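Local coordinates for GTP-binding nuclear protein GSP1 (Encephalitozoon cuniculi, PDB 4DJT) that binds guanine nucleotides as a Ran-family small GTPase and probably serves protein import into the nucleus and RNA export, at residues L169-T174 and D178-S183. Sequence-based numbering, arbitrary orientation.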
loop_
_atom_site.group_PDB
_atom_site.type_symbol
_atom_site.label_atom_id
_atom_site.label_comp_id
_atom_site.label_asym_id
_atom_site.label_seq_id
_atom_site.Cartn_x
_atom_site.Cartn_y
_atom_site.Cartn_z
ATOM N N LEU A 169 -3.970 9.367 3.731
ATOM C CA LEU A 169 -5.219 8.605 3.737
ATOM C C LEU A 169 -6.100 8.995 4.931
ATOM O O LEU A 169 -7.296 9.224 4.762
ATOM C CB LEU A 169 -4.917 7.085 3.718
ATOM C CG LEU A 169 -4.340 6.477 2.422
ATOM C CD1 LEU A 169 -3.858 5.041 2.627
ATOM C CD2 LEU A 169 -5.380 6.539 1.293
ATOM N N ALA A 170 -5.510 9.135 6.111
ATOM C CA ALA A 170 -6.239 9.595 7.316
ATOM C C ALA A 170 -6.853 10.973 7.130
ATOM O O ALA A 170 -8.042 11.224 7.527
ATOM C CB ALA A 170 -5.323 9.593 8.543
ATOM N N ARG A 171 -6.110 11.869 6.475
ATOM C CA ARG A 171 -6.638 13.187 6.140
ATOM C C ARG A 171 -7.844 13.158 5.212
ATOM O O ARG A 171 -8.861 13.819 5.496
ATOM C CB ARG A 171 -5.524 14.077 5.567
ATOM C CG ARG A 171 -4.490 14.396 6.600
ATOM C CD ARG A 171 -3.190 14.970 6.052
ATOM N NE ARG A 171 -2.382 15.492 7.148
ATOM C CZ ARG A 171 -1.158 16.009 7.022
ATOM N NH1 ARG A 171 -0.547 16.077 5.828
ATOM N NH2 ARG A 171 -0.536 16.454 8.106
ATOM N N ILE A 172 -7.768 12.362 4.148
ATOM C CA ILE A 172 -8.884 12.169 3.229
ATOM C C ILE A 172 -10.119 11.624 3.957
ATOM O O ILE A 172 -11.256 12.156 3.832
ATOM C CB ILE A 172 -8.511 11.201 2.060
ATOM C CG1 ILE A 172 -7.425 11.815 1.124
ATOM C CG2 ILE A 172 -9.767 10.837 1.269
ATOM C CD1 ILE A 172 -7.802 13.107 0.375
ATOM N N PHE A 173 -9.904 10.549 4.711
ATOM C CA PHE A 173 -11.004 9.860 5.341
ATOM C C PHE A 173 -11.676 10.703 6.412
ATOM O O PHE A 173 -12.927 10.684 6.511
ATOM C CB PHE A 173 -10.523 8.551 5.931
ATOM C CG PHE A 173 -10.018 7.552 4.906
ATOM C CD1 PHE A 173 -10.572 7.486 3.623
ATOM C CD2 PHE A 173 -9.042 6.649 5.251
ATOM C CE1 PHE A 173 -10.128 6.549 2.703
ATOM C CE2 PHE A 173 -8.616 5.696 4.361
ATOM C CZ PHE A 173 -9.132 5.661 3.073
ATOM N N THR A 174 -10.881 11.429 7.209
ATOM C CA THR A 174 -11.423 12.293 8.287
ATOM C C THR A 174 -11.875 13.654 7.770
ATOM O O THR A 174 -12.667 14.345 8.434
ATOM C CB THR A 174 -10.419 12.548 9.438
ATOM O OG1 THR A 174 -9.274 13.282 8.945
ATOM C CG2 THR A 174 -9.973 11.253 10.114
ATOM N N ASP A 178 -5.279 19.059 8.468
ATOM C CA ASP A 178 -4.236 19.320 9.483
ATOM C C ASP A 178 -4.061 18.195 10.489
ATOM O O ASP A 178 -3.290 18.319 11.442
ATOM C CB ASP A 178 -4.484 20.648 10.199
ATOM C CG ASP A 178 -5.893 20.773 10.794
ATOM O OD1 ASP A 178 -6.800 19.954 10.536
ATOM O OD2 ASP A 178 -6.087 21.757 11.517
ATOM N N LEU A 179 -4.698 17.054 10.237
ATOM C CA LEU A 179 -4.540 15.909 11.097
ATOM C C LEU A 179 -3.084 15.511 11.068
ATOM O O LEU A 179 -2.490 15.438 10.001
ATOM C CB LEU A 179 -5.432 14.752 10.623
ATOM C CG LEU A 179 -5.410 13.409 11.349
ATOM C CD1 LEU A 179 -6.693 12.635 11.029
ATOM C CD2 LEU A 179 -4.158 12.580 10.948
ATOM N N ILE A 180 -2.512 15.260 12.238
ATOM C CA ILE A 180 -1.171 14.648 12.343
ATOM C C ILE A 180 -1.184 13.409 13.247
ATOM O O ILE A 180 -2.077 13.229 14.067
ATOM C CB ILE A 180 -0.100 15.641 12.884
ATOM C CG1 ILE A 180 -0.482 16.150 14.275
ATOM C CG2 ILE A 180 0.105 16.814 11.944
ATOM C CD1 ILE A 180 0.655 16.892 14.986
ATOM N N PHE A 181 -0.176 12.555 13.095
ATOM C CA PHE A 181 -0.050 11.390 13.960
ATOM C C PHE A 181 0.829 11.771 15.123
ATOM O O PHE A 181 1.855 12.391 14.935
ATOM C CB PHE A 181 0.557 10.173 13.227
ATOM C CG PHE A 181 -0.314 9.616 12.109
ATOM C CD1 PHE A 181 -1.692 9.665 12.176
ATOM C CD2 PHE A 181 0.273 9.000 11.012
ATOM C CE1 PHE A 181 -2.474 9.126 11.159
ATOM C CE2 PHE A 181 -0.511 8.475 9.984
ATOM C CZ PHE A 181 -1.877 8.514 10.065
ATOM N N VAL A 182 0.410 11.429 16.323
ATOM C CA VAL A 182 1.202 11.752 17.513
ATOM C C VAL A 182 1.798 10.529 18.167
ATOM O O VAL A 182 2.377 10.629 19.227
ATOM C CB VAL A 182 0.345 12.488 18.560
ATOM C CG1 VAL A 182 -0.304 13.702 17.914
ATOM C CG2 VAL A 182 -0.674 11.549 19.166
ATOM N N SER A 183 1.600 9.365 17.567
ATOM C CA SER A 183 2.199 8.112 18.058
ATOM C C SER A 183 3.196 7.631 17.018
ATOM O O SER A 183 3.115 8.019 15.865
ATOM C CB SER A 183 1.129 7.059 18.285
ATOM O OG SER A 183 0.355 6.819 17.104
#
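A helix-to-tail contact, part apolar and part polar, joins the last turns of helix 164-174 to the extended chain that follows it, at the end of the Ras-like G domain of this Ran homologue. After three linking residues the chain 178-183 passes across the flank of the helix, and the CA atoms of R171 and L179 come within 6.0 Å. L179 makes most of the apolar contact: its CG lies anti to the backbone N (chi1 178°), carrying the branch toward the helix, where the two methyls meet different residues. CD2 meets CB of A170 at 4.0 Å, while CD1 rests on T174, 3.7 Å from its CG2 and closer still to OG1. F181 brings CE1 and CZ, each 3.9 Å from CB of A170, with the ring oblique to that methyl. I61 of strand 60-68 touches both A170 and L179, and F53 stacks on the F181 ring. D56 accepts from I180 N and V182 pairs with L54 through the backbone, so the chain is also tied to the end of strand 46-54 and the loop after it. This is consistent with the start of the C-terminal extension known from Ran proteins, here in the GDP-bound form and away from the nucleotide site. The polar half belongs to R171, whose chain runs extended from CG to NE and brings the guanidinium side-on to the tail. CG2 of I180 sits at the same guanidinium edge, 3.9 Å from NH2. Both NE and NH2 donate to the single carbonyl oxygen L179 O, each at 2.9 Å, with NE in the carbonyl plane and NH2 tilted 27° from it.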